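Local coordinates for protein lipoteichoic acid primase (Listeria monocytogenes, PDB 4UOP) that is an extracellular enzyme of the sulfatase family, with a catalytic domain that holds a bound magnesium ion, at residues B[63-68]-B[195-200]; B[176-181]-B[189-194]; B[183-188]-B[254-259]. One frame throughout, in Å; residues are numbered along the deposited sequence.

Interaction 1 (B[63-68]-B[195-200]). With MG (magnesium ion), chain J.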
loop_
_atom_site.group_PDB
_atom_site.type_symbol
_atom_site.label_atom_id
_atom_site.label_comp_id
_atom_site.label_asym_id
_atom_site.label_seq_id
_atom_site.Cartn_x
_atom_site.Cartn_y
_atom_site.Cartn_z
ATOM N N VAL B 63 -7.694 -8.653 23.676
ATOM C CA VAL B 63 -8.383 -9.337 22.586
ATOM C C VAL B 63 -8.618 -8.350 21.437
ATOM O O VAL B 63 -9.246 -7.313 21.619
ATOM C CB VAL B 63 -9.723 -9.951 23.004
ATOM C CG1 VAL B 63 -10.304 -10.745 21.847
ATOM C CG2 VAL B 63 -9.567 -10.831 24.232
ATOM N N GLN B 64 -8.076 -8.696 20.278
ATOM C CA GLN B 64 -8.218 -7.938 19.051
ATOM C C GLN B 64 -9.333 -8.586 18.239
ATOM O O GLN B 64 -9.185 -9.726 17.798
ATOM C CB GLN B 64 -6.926 -7.958 18.258
ATOM C CG GLN B 64 -6.997 -7.128 16.989
ATOM C CD GLN B 64 -5.685 -7.030 16.247
ATOM O OE1 GLN B 64 -4.733 -6.355 16.688
ATOM N NE2 GLN B 64 -5.624 -7.675 15.095
ATOM N N LEU B 65 -10.421 -7.855 18.072
ATOM C CA LEU B 65 -11.652 -8.368 17.459
ATOM C C LEU B 65 -11.718 -8.010 15.976
ATOM O O LEU B 65 -11.834 -6.837 15.603
ATOM C CB LEU B 65 -12.852 -7.798 18.203
ATOM C CG LEU B 65 -12.909 -8.161 19.685
ATOM C CD1 LEU B 65 -13.842 -7.203 20.406
ATOM C CD2 LEU B 65 -13.356 -9.601 19.881
ATOM N N GLU B 66 -11.660 -9.036 15.131
ATOM C CA GLU B 66 -11.585 -8.858 13.693
ATOM C C GLU B 66 -12.781 -8.087 13.113
ATOM O O GLU B 66 -13.942 -8.499 13.280
ATOM C CB GLU B 66 -11.482 -10.235 13.018
ATOM C CG GLU B 66 -11.465 -10.160 11.499
ATOM C CD GLU B 66 -10.313 -9.326 10.973
ATOM O OE1 GLU B 66 -9.147 -9.719 11.187
ATOM O OE2 GLU B 66 -10.563 -8.289 10.324
ATOM N N SER B 67 -12.492 -6.971 12.442
ATOM C CA SER B 67 -13.479 -6.223 11.647
ATOM C C SER B 67 -14.661 -5.616 12.429
ATOM O O SER B 67 -15.649 -5.205 11.815
ATOM C CB SER B 67 -13.998 -7.098 10.482
ATOM O OG SER B 67 -12.964 -7.313 9.528
ATOM N N PHE B 68 -14.535 -5.498 13.755
ATOM C CA PHE B 68 -15.500 -4.749 14.571
ATOM C C PHE B 68 -15.290 -3.230 14.365
ATOM O O PHE B 68 -14.157 -2.746 14.462
ATOM C CB PHE B 68 -15.335 -5.064 16.060
ATOM C CG PHE B 68 -16.027 -6.326 16.537
ATOM C CD1 PHE B 68 -15.789 -7.549 15.934
ATOM C CD2 PHE B 68 -16.864 -6.295 17.651
ATOM C CE1 PHE B 68 -16.402 -8.706 16.405
ATOM C CE2 PHE B 68 -17.476 -7.448 18.129
ATOM C CZ PHE B 68 -17.223 -8.659 17.516
ATOM N N VAL B 195 -13.070 -22.043 19.603
ATOM C CA VAL B 195 -11.880 -22.884 19.793
ATOM C C VAL B 195 -10.704 -22.019 20.300
ATOM O O VAL B 195 -9.937 -22.451 21.167
ATOM C CB VAL B 195 -11.505 -23.614 18.488
ATOM C CG1 VAL B 195 -10.176 -24.332 18.618
ATOM C CG2 VAL B 195 -12.606 -24.609 18.093
ATOM N N LEU B 196 -10.585 -20.800 19.770
ATOM C CA LEU B 196 -9.550 -19.857 20.219
ATOM C C LEU B 196 -9.624 -19.691 21.724
ATOM O O LEU B 196 -8.634 -19.933 22.444
ATOM C CB LEU B 196 -9.713 -18.494 19.524
ATOM C CG LEU B 196 -8.879 -17.331 20.072
ATOM C CD1 LEU B 196 -7.406 -17.570 19.783
ATOM C CD2 LEU B 196 -9.354 -16.028 19.472
ATOM N N TYR B 197 -10.814 -19.352 22.219
ATOM C CA TYR B 197 -10.966 -19.053 23.634
ATOM C C TYR B 197 -10.885 -20.309 24.511
ATOM O O TYR B 197 -10.294 -20.289 25.591
ATOM C CB TYR B 197 -12.268 -18.303 23.896
ATOM C CG TYR B 197 -12.359 -16.969 23.187
ATOM C CD1 TYR B 197 -11.330 -16.026 23.301
ATOM C CD2 TYR B 197 -13.460 -16.640 22.417
ATOM C CE1 TYR B 197 -11.403 -14.813 22.641
ATOM C CE2 TYR B 197 -13.555 -15.420 21.772
ATOM C CZ TYR B 197 -12.508 -14.499 21.876
ATOM O OH TYR B 197 -12.585 -13.289 21.207
ATOM N N ASN B 198 -11.489 -21.398 24.047
ATOM C CA ASN B 198 -11.476 -22.646 24.810
ATOM C C ASN B 198 -10.099 -23.285 24.952
ATOM O O ASN B 198 -9.818 -23.907 25.961
ATOM C CB ASN B 198 -12.466 -23.653 24.217
ATOM C CG ASN B 198 -13.896 -23.353 24.604
ATOM O OD1 ASN B 198 -14.150 -22.639 25.567
ATOM N ND2 ASN B 198 -14.841 -23.915 23.863
ATOM N N LYS B 199 -9.258 -23.175 23.939
ATOM C CA LYS B 199 -7.920 -23.734 24.028
ATOM C C LYS B 199 -6.928 -22.770 24.674
ATOM O O LYS B 199 -5.978 -23.214 25.289
ATOM C CB LYS B 199 -7.429 -24.211 22.674
ATOM C CG LYS B 199 -8.221 -25.425 22.185
ATOM C CD LYS B 199 -7.593 -26.061 20.965
ATOM C CE LYS B 199 -8.220 -27.411 20.656
ATOM N NZ LYS B 199 -7.723 -28.480 21.568
ATOM N N ALA B 200 -7.172 -21.469 24.593
ATOM C CA ALA B 200 -6.286 -20.505 25.281
ATOM C C ALA B 200 -6.517 -20.515 26.795
ATOM O O ALA B 200 -5.568 -20.463 27.583
ATOM C CB ALA B 200 -6.476 -19.101 24.731
HETATM MG MG MG J . -8.504 -7.660 10.226
HETATM O O HOH W 1 -8.531 -8.216 8.081
#

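Interaction 2 (B[176-181]-B[189-194])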
loop_
_atom_site.group_PDB
_atom_site.type_symbol
_atom_site.label_atom_id
_atom_site.label_comp_id
_atom_site.label_asym_id
_atom_site.label_seq_id
_atom_site.Cartn_x
_atom_site.Cartn_y
_atom_site.Cartn_z
ATOM N N TYR B 176 0.988 -19.143 19.709
ATOM C CA TYR B 176 0.183 -20.339 19.489
ATOM C C TYR B 176 -0.591 -20.122 18.207
ATOM O O TYR B 176 -1.383 -19.184 18.115
ATOM C CB TYR B 176 -0.782 -20.524 20.642
ATOM C CG TYR B 176 -0.149 -20.791 21.993
ATOM C CD1 TYR B 176 0.369 -19.751 22.759
ATOM C CD2 TYR B 176 -0.083 -22.090 22.511
ATOM C CE1 TYR B 176 0.931 -19.993 23.997
ATOM C CE2 TYR B 176 0.465 -22.337 23.756
ATOM C CZ TYR B 176 0.991 -21.286 24.486
ATOM O OH TYR B 176 1.533 -21.527 25.718
ATOM N N ASP B 177 -0.362 -20.977 17.213
ATOM C CA ASP B 177 -0.963 -20.801 15.901
ATOM C C ASP B 177 -1.792 -22.036 15.524
ATOM O O ASP B 177 -2.113 -22.867 16.375
ATOM C CB ASP B 177 0.113 -20.450 14.857
ATOM C CG ASP B 177 0.866 -21.658 14.336
ATOM O OD1 ASP B 177 0.939 -22.685 15.037
ATOM O OD2 ASP B 177 1.380 -21.576 13.195
ATOM N N ARG B 178 -2.136 -22.150 14.252
ATOM C CA ARG B 178 -3.002 -23.253 13.811
ATOM C C ARG B 178 -2.560 -24.630 14.325
ATOM O O ARG B 178 -3.399 -25.415 14.734
ATOM C CB ARG B 178 -3.115 -23.288 12.297
ATOM C CG ARG B 178 -4.261 -24.183 11.840
ATOM C CD ARG B 178 -4.320 -24.271 10.336
ATOM N NE ARG B 178 -5.667 -24.654 9.907
ATOM C CZ ARG B 178 -6.523 -23.858 9.274
ATOM N NH1 ARG B 178 -6.198 -22.602 8.958
ATOM N NH2 ARG B 178 -7.720 -24.331 8.941
ATOM N N LYS B 179 -1.259 -24.910 14.298
ATOM C CA LYS B 179 -0.712 -26.195 14.808
ATOM C C LYS B 179 -1.203 -26.539 16.206
ATOM O O LYS B 179 -1.466 -27.707 16.522
ATOM C CB LYS B 179 0.819 -26.172 14.833
ATOM C CG LYS B 179 1.477 -26.156 13.464
ATOM C CD LYS B 179 2.948 -26.550 13.543
ATOM C CE LYS B 179 3.750 -25.665 14.491
ATOM N NZ LYS B 179 3.617 -24.208 14.192
ATOM N N PHE B 180 -1.323 -25.518 17.049
ATOM C CA PHE B 180 -1.818 -25.697 18.403
ATOM C C PHE B 180 -3.324 -25.927 18.456
ATOM O O PHE B 180 -3.801 -26.712 19.273
ATOM C CB PHE B 180 -1.449 -24.479 19.270
ATOM C CG PHE B 180 -2.077 -24.497 20.627
ATOM C CD1 PHE B 180 -1.584 -25.329 21.621
ATOM C CD2 PHE B 180 -3.171 -23.693 20.908
ATOM C CE1 PHE B 180 -2.164 -25.343 22.873
ATOM C CE2 PHE B 180 -3.767 -23.714 22.150
ATOM C CZ PHE B 180 -3.259 -24.537 23.136
ATOM N N PHE B 181 -4.085 -25.188 17.654
ATOM C CA PHE B 181 -5.556 -25.270 17.726
ATOM C C PHE B 181 -6.237 -26.467 17.043
ATOM O O PHE B 181 -7.383 -26.754 17.360
ATOM C CB PHE B 181 -6.184 -23.949 17.275
ATOM C CG PHE B 181 -5.848 -22.790 18.162
ATOM C CD1 PHE B 181 -6.549 -22.584 19.340
ATOM C CD2 PHE B 181 -4.825 -21.910 17.828
ATOM C CE1 PHE B 181 -6.238 -21.521 20.166
ATOM C CE2 PHE B 181 -4.512 -20.841 18.653
ATOM C CZ PHE B 181 -5.213 -20.650 19.823
ATOM N N PHE B 189 -11.629 -19.983 7.340
ATOM C CA PHE B 189 -10.435 -20.756 6.979
ATOM C C PHE B 189 -9.646 -21.296 8.170
ATOM O O PHE B 189 -8.580 -21.876 7.975
ATOM C CB PHE B 189 -9.490 -19.918 6.106
ATOM C CG PHE B 189 -9.909 -19.805 4.672
ATOM C CD1 PHE B 189 -9.690 -20.857 3.779
ATOM C CD2 PHE B 189 -10.481 -18.636 4.199
ATOM C CE1 PHE B 189 -10.058 -20.747 2.450
ATOM C CE2 PHE B 189 -10.850 -18.525 2.872
ATOM C CZ PHE B 189 -10.639 -19.581 1.997
ATOM N N SER B 190 -10.147 -21.122 9.389
ATOM C CA SER B 190 -9.422 -21.622 10.555
ATOM C C SER B 190 -10.371 -21.859 11.739
ATOM O O SER B 190 -11.550 -21.485 11.684
ATOM C CB SER B 190 -8.249 -20.679 10.892
ATOM O OG SER B 190 -8.700 -19.441 11.376
ATOM N N PRO B 191 -9.874 -22.510 12.801
ATOM C CA PRO B 191 -10.776 -22.803 13.895
ATOM C C PRO B 191 -11.501 -21.565 14.435
ATOM O O PRO B 191 -10.964 -20.448 14.409
ATOM C CB PRO B 191 -9.867 -23.445 14.939
ATOM C CG PRO B 191 -8.783 -24.092 14.135
ATOM C CD PRO B 191 -8.588 -23.217 12.932
ATOM N N SER B 192 -12.712 -21.796 14.924
ATOM C CA SER B 192 -13.612 -20.739 15.335
ATOM C C SER B 192 -13.061 -19.967 16.525
ATOM O O SER B 192 -12.157 -20.447 17.217
ATOM C CB SER B 192 -14.957 -21.345 15.716
ATOM O OG SER B 192 -14.823 -22.165 16.859
ATOM N N ASP B 193 -13.623 -18.781 16.759
ATOM C CA ASP B 193 -13.343 -18.037 17.984
ATOM C C ASP B 193 -13.646 -18.883 19.229
ATOM O O ASP B 193 -12.977 -18.731 20.238
ATOM C CB ASP B 193 -14.156 -16.741 18.059
ATOM C CG ASP B 193 -13.716 -15.691 17.044
ATOM O OD1 ASP B 193 -12.708 -15.873 16.317
ATOM O OD2 ASP B 193 -14.407 -14.656 16.984
ATOM N N GLU B 194 -14.667 -19.749 19.180
ATOM C CA GLU B 194 -14.933 -20.636 20.312
ATOM C C GLU B 194 -13.716 -21.507 20.630
ATOM O O GLU B 194 -13.367 -21.677 21.780
ATOM C CB GLU B 194 -16.157 -21.533 20.079
ATOM C CG GLU B 194 -16.526 -22.370 21.297
ATOM C CD GLU B 194 -17.914 -22.999 21.209
ATOM O OE1 GLU B 194 -18.477 -23.091 20.099
ATOM O OE2 GLU B 194 -18.451 -23.401 22.270
#

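Interaction 3 (B[183-188]-B[254-259])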
loop_
_atom_site.group_PDB
_atom_site.type_symbol
_atom_site.label_atom_id
_atom_site.label_comp_id
_atom_site.label_asym_id
_atom_site.label_seq_id
_atom_site.Cartn_x
_atom_site.Cartn_y
_atom_site.Cartn_z
ATOM N N ASP B 183 -7.959 -28.707 13.877
ATOM C CA ASP B 183 -8.836 -28.365 12.752
ATOM C C ASP B 183 -10.308 -28.665 13.043
ATOM O O ASP B 183 -11.112 -28.821 12.126
ATOM C CB ASP B 183 -8.365 -29.110 11.498
ATOM C CG ASP B 183 -7.086 -28.524 10.922
ATOM O OD1 ASP B 183 -7.106 -27.335 10.523
ATOM O OD2 ASP B 183 -6.068 -29.252 10.871
ATOM N N GLU B 184 -10.660 -28.718 14.322
ATOM C CA GLU B 184 -12.058 -28.828 14.731
ATOM C C GLU B 184 -12.752 -27.470 14.581
ATOM O O GLU B 184 -12.113 -26.415 14.736
ATOM C CB GLU B 184 -12.165 -29.306 16.187
ATOM C CG GLU B 184 -11.727 -28.274 17.238
ATOM C CD GLU B 184 -12.027 -28.695 18.668
ATOM O OE1 GLU B 184 -12.884 -29.590 18.876
ATOM O OE2 GLU B 184 -11.401 -28.128 19.586
ATOM N N ASP B 185 -14.047 -27.516 14.258
ATOM C CA ASP B 185 -14.937 -26.350 14.271
ATOM C C ASP B 185 -14.358 -25.155 13.520
ATOM O O ASP B 185 -14.253 -24.042 14.055
ATOM C CB ASP B 185 -15.284 -25.975 15.722
ATOM C CG ASP B 185 -16.482 -25.020 15.830
ATOM O OD1 ASP B 185 -17.389 -25.051 14.968
ATOM O OD2 ASP B 185 -16.521 -24.239 16.797
ATOM N N VAL B 186 -13.986 -25.403 12.272
ATOM C CA VAL B 186 -13.492 -24.366 11.387
ATOM C C VAL B 186 -14.648 -23.449 10.965
ATOM O O VAL B 186 -15.739 -23.912 10.611
ATOM C CB VAL B 186 -12.793 -24.969 10.147
ATOM C CG1 VAL B 186 -12.469 -23.892 9.123
ATOM C CG2 VAL B 186 -11.529 -25.711 10.563
ATOM N N ILE B 187 -14.405 -22.147 11.046
ATOM C CA ILE B 187 -15.328 -21.132 10.535
ATOM C C ILE B 187 -14.479 -20.243 9.640
ATOM O O ILE B 187 -13.464 -19.690 10.082
ATOM C CB ILE B 187 -15.984 -20.315 11.666
ATOM C CG1 ILE B 187 -16.946 -21.209 12.447
ATOM C CG2 ILE B 187 -16.712 -19.092 11.111
ATOM C CD1 ILE B 187 -17.668 -20.519 13.589
ATOM N N GLY B 188 -14.876 -20.125 8.377
ATOM C CA GLY B 188 -14.017 -19.509 7.380
ATOM C C GLY B 188 -12.852 -20.434 7.072
ATOM O O GLY B 188 -13.061 -21.559 6.619
ATOM N N VAL B 254 -20.417 -10.932 13.506
ATOM C CA VAL B 254 -20.091 -10.088 14.662
ATOM C C VAL B 254 -20.849 -10.576 15.903
ATOM O O VAL B 254 -20.292 -10.626 16.992
ATOM C CB VAL B 254 -20.385 -8.613 14.357
ATOM C CG1 VAL B 254 -20.414 -7.782 15.628
ATOM C CG2 VAL B 254 -19.349 -8.083 13.370
ATOM N N HIS B 255 -22.112 -10.980 15.725
ATOM C CA HIS B 255 -22.895 -11.487 16.825
ATOM C C HIS B 255 -22.290 -12.775 17.372
ATOM O O HIS B 255 -22.221 -12.959 18.571
ATOM C CB HIS B 255 -24.349 -11.721 16.404
ATOM C CG HIS B 255 -25.205 -12.258 17.503
ATOM N ND1 HIS B 255 -25.668 -11.471 18.532
ATOM C CD2 HIS B 255 -25.654 -13.509 17.752
ATOM C CE1 HIS B 255 -26.395 -12.212 19.351
ATOM N NE2 HIS B 255 -26.395 -13.452 18.903
ATOM N N TYR B 256 -21.870 -13.672 16.482
ATOM C CA TYR B 256 -21.200 -14.889 16.894
ATOM C C TYR B 256 -19.911 -14.559 17.674
ATOM O O TYR B 256 -19.665 -15.095 18.757
ATOM C CB TYR B 256 -20.883 -15.771 15.689
ATOM C CG TYR B 256 -19.986 -16.912 16.051
ATOM C CD1 TYR B 256 -20.499 -18.071 16.645
ATOM C CD2 TYR B 256 -18.592 -16.821 15.872
ATOM C CE1 TYR B 256 -19.656 -19.104 17.015
ATOM C CE2 TYR B 256 -17.756 -17.850 16.235
ATOM C CZ TYR B 256 -18.290 -18.991 16.806
ATOM O OH TYR B 256 -17.434 -20.003 17.187
ATOM N N ALA B 257 -19.098 -13.685 17.109
ATOM C CA ALA B 257 -17.830 -13.319 17.734
ATOM C C ALA B 257 -18.057 -12.687 19.119
ATOM O O ALA B 257 -17.352 -13.011 20.075
ATOM C CB ALA B 257 -17.052 -12.387 16.823
ATOM N N ASP B 258 -19.039 -11.805 19.221
ATOM C CA ASP B 258 -19.404 -11.171 20.489
ATOM C C ASP B 258 -19.928 -12.201 21.506
ATOM O O ASP B 258 -19.596 -12.147 22.698
ATOM C CB ASP B 258 -20.412 -10.054 20.241
ATOM C CG ASP B 258 -20.959 -9.445 21.516
ATOM O OD1 ASP B 258 -21.894 -10.027 22.138
ATOM O OD2 ASP B 258 -20.471 -8.344 21.890
ATOM N N LYS B 259 -20.731 -13.156 21.039
ATOM C CA LYS B 259 -21.192 -14.238 21.916
ATOM C C LYS B 259 -20.027 -15.034 22.516
ATOM O O LYS B 259 -20.002 -15.303 23.717
ATOM C CB LYS B 259 -22.108 -15.183 21.152
ATOM C CG LYS B 259 -22.660 -16.326 21.986
ATOM C CD LYS B 259 -23.753 -17.026 21.198
ATOM C CE LYS B 259 -24.343 -18.213 21.941
ATOM N NZ LYS B 259 -23.730 -19.466 21.439
HETATM O O HOH W 2 -18.367 -22.352 17.515
#

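Interaction 1 (B[63-68]-B[195-200])
The Tyr-197 ring meets Val-63 at its edge, with Val-63 CG1 near the ring plane. Phe-264 of helix 246-271 stacks on this ring, so the tyrosine is held between the sheet and a second helix. In segment 63-68 itself, the Phe-68 ring carries Leu-65 CB over one face, 3.7 Å above its plane and offset toward the rim. The Glu-66 carbonyl oxygen lies at the edge of the same ring. This is alpha/beta packing of the sulfatase-type fold: helix 193-209 lies against strand 59-65, which sits between parallel strands 214-219 and 277-283.

The phenol end does the touching. Tyr-197 OH comes within 3.5 Å of Val-63 CG1, the branch anti to the backbone N (chi1 -175°). Leu-65 CD2 is farther away, 4.0 Å from Tyr-197 OH, and its side chain runs about at right angles to the tyrosine. The contact is small, buried and made by van der Waals packing. The CA atoms of Val-63 and Tyr-197 stay 10.1 Å apart, so the long tyrosine bridges the gap.

The strand ends in a type II turn from Leu-65 to Phe-68, and this turn carries a ligand of the magnesium ion. Glu-66 binds the metal through both carboxylate oxygens, and Thr-108, Asp-284, His-285 and a water complete the site. The Glu-66 chain is bent at chi2 (59°), which folds the carboxylate round to the metal. Ser-67 OG donates to Glu-66 OE2 at 2.7 Å, on the anti lone pair of that oxygen.

Interaction 2 (B[176-181]-B[189-194])
Arg-178 lies nearest Ser-190, with CA atoms 7.4 Å apart, and the CA atoms of Phe-181 and Pro-191 are 6.9 Å apart. The first segment is a loop leading into the single-turn helix 178-181. Asp-177 is its N-cap and accepts a weak capping bond from Lys-179 N. The second segment runs from the short strand 190-191 into helix 193-209. There Ser-192 is the N-cap, and its hydroxyl caps Val-195 N.

Arg-178 carries the contact. Its chain is extended from CG to NE and reaches across to the Phe-189 carbonyl. Both terminal nitrogens grip that one oxygen end-on: NH1 is 2.7 Å from Phe-189 O and NH2 is 2.8 Å from Phe-189 O. The oxygen lies in the guanidinium plane. NH1 lies in the carbonyl plane, whereas NH2 sits above it by 36°. Both hydrogen bonds are bent, as expected when two donors share one acceptor. Pro-191 CD covers one guanidinium face, 4.2 Å above its centre. NE is tied by a salt bridge to Asp-183, so the flat group is held from two directions.

Apolar packing is lighter. Phe-181 CB rests 4.1 Å from Pro-191 CG, while the phenyl ring leads away, with Phe-180 CD2 over the centre of one of its faces. The Ser-190 hydroxyl is hydrogen-bonded to Thr-155 OG1.

Phe-189 is exposed and packs on Ser-240 of the second subunit. Its carbonyl belongs to the tight connection of a beta hairpin, strands 186-187 and 190-191, which the arginine clamps to the short helix.

Interaction 3 (B[183-188]-B[254-259])
Asp-185 faces Tyr-256 through a water rather than directly. Asp-185 OD2 and Tyr-256 OH are 4.4 Å apart, and one water sits between them. The water donates to Asp-185 OD2 at 2.7 Å and accepts from Tyr-256 OH at 2.5 Å. The side chain of Asp-185 sets out toward helix 246-271. Ser-192 OG is also hydrogen-bonded to Asp-185 OD2, and the backbones of Asp-185 and Ser-192 are hydrogen-bonded as well.

Ile-187 follows on strand 186-187 and makes the apolar half of the contact. Its chain is extended at chi2 (180°), which carries CD1 out to the phenol end of Tyr-256. Ile-187 CD1 lies 3.6 Å from Tyr-256 CZ and also 3.6 Å from Tyr-256 OH. The methyl comes obliquely to the ring. The two side chains reach out from opposite directions and meet at the phenol end, so the CA atoms of Ile-187 and Tyr-256 remain 10.7 Å apart. Both residues are buried. Beyond Ile-187, Gly-188 lies in the turn to the second strand of the hairpin.

Tyr-256 sets its ring anti to the backbone N (chi1 170°), directed from helix 246-271 to the hairpin. Its hydroxyl also receives a weak hydrogen bond from Glu-194 N, in the first turn of helix 193-209. The phenol thus spends its proton on the water and takes a weak N-H in return. The nearby start of that helix would be expected to favour the negative charge of the Asp-185 carboxylate, which the water links to the phenol.

In the fold
All three interactions bring something up to helix 193-209 or the hairpin just before it. Interaction 1 is the most central, about 13 Å from the chain centre to the contact centre. Interactions 2 and 3 lie about 20 Å out, nearer the surface, though most of their touching residues are buried. The chemistry follows: packing alone joins the sheet to the helix in interaction 1, a charged arginine clamp marks interaction 2, and a methyl plus a water bridge mark interaction 3. Interactions 2 and 3 share the hairpin and interlock along the chain. Phe-181 packs against helix 193-209, and Phe-68 against helix 246-271, linking interaction 1 to both others.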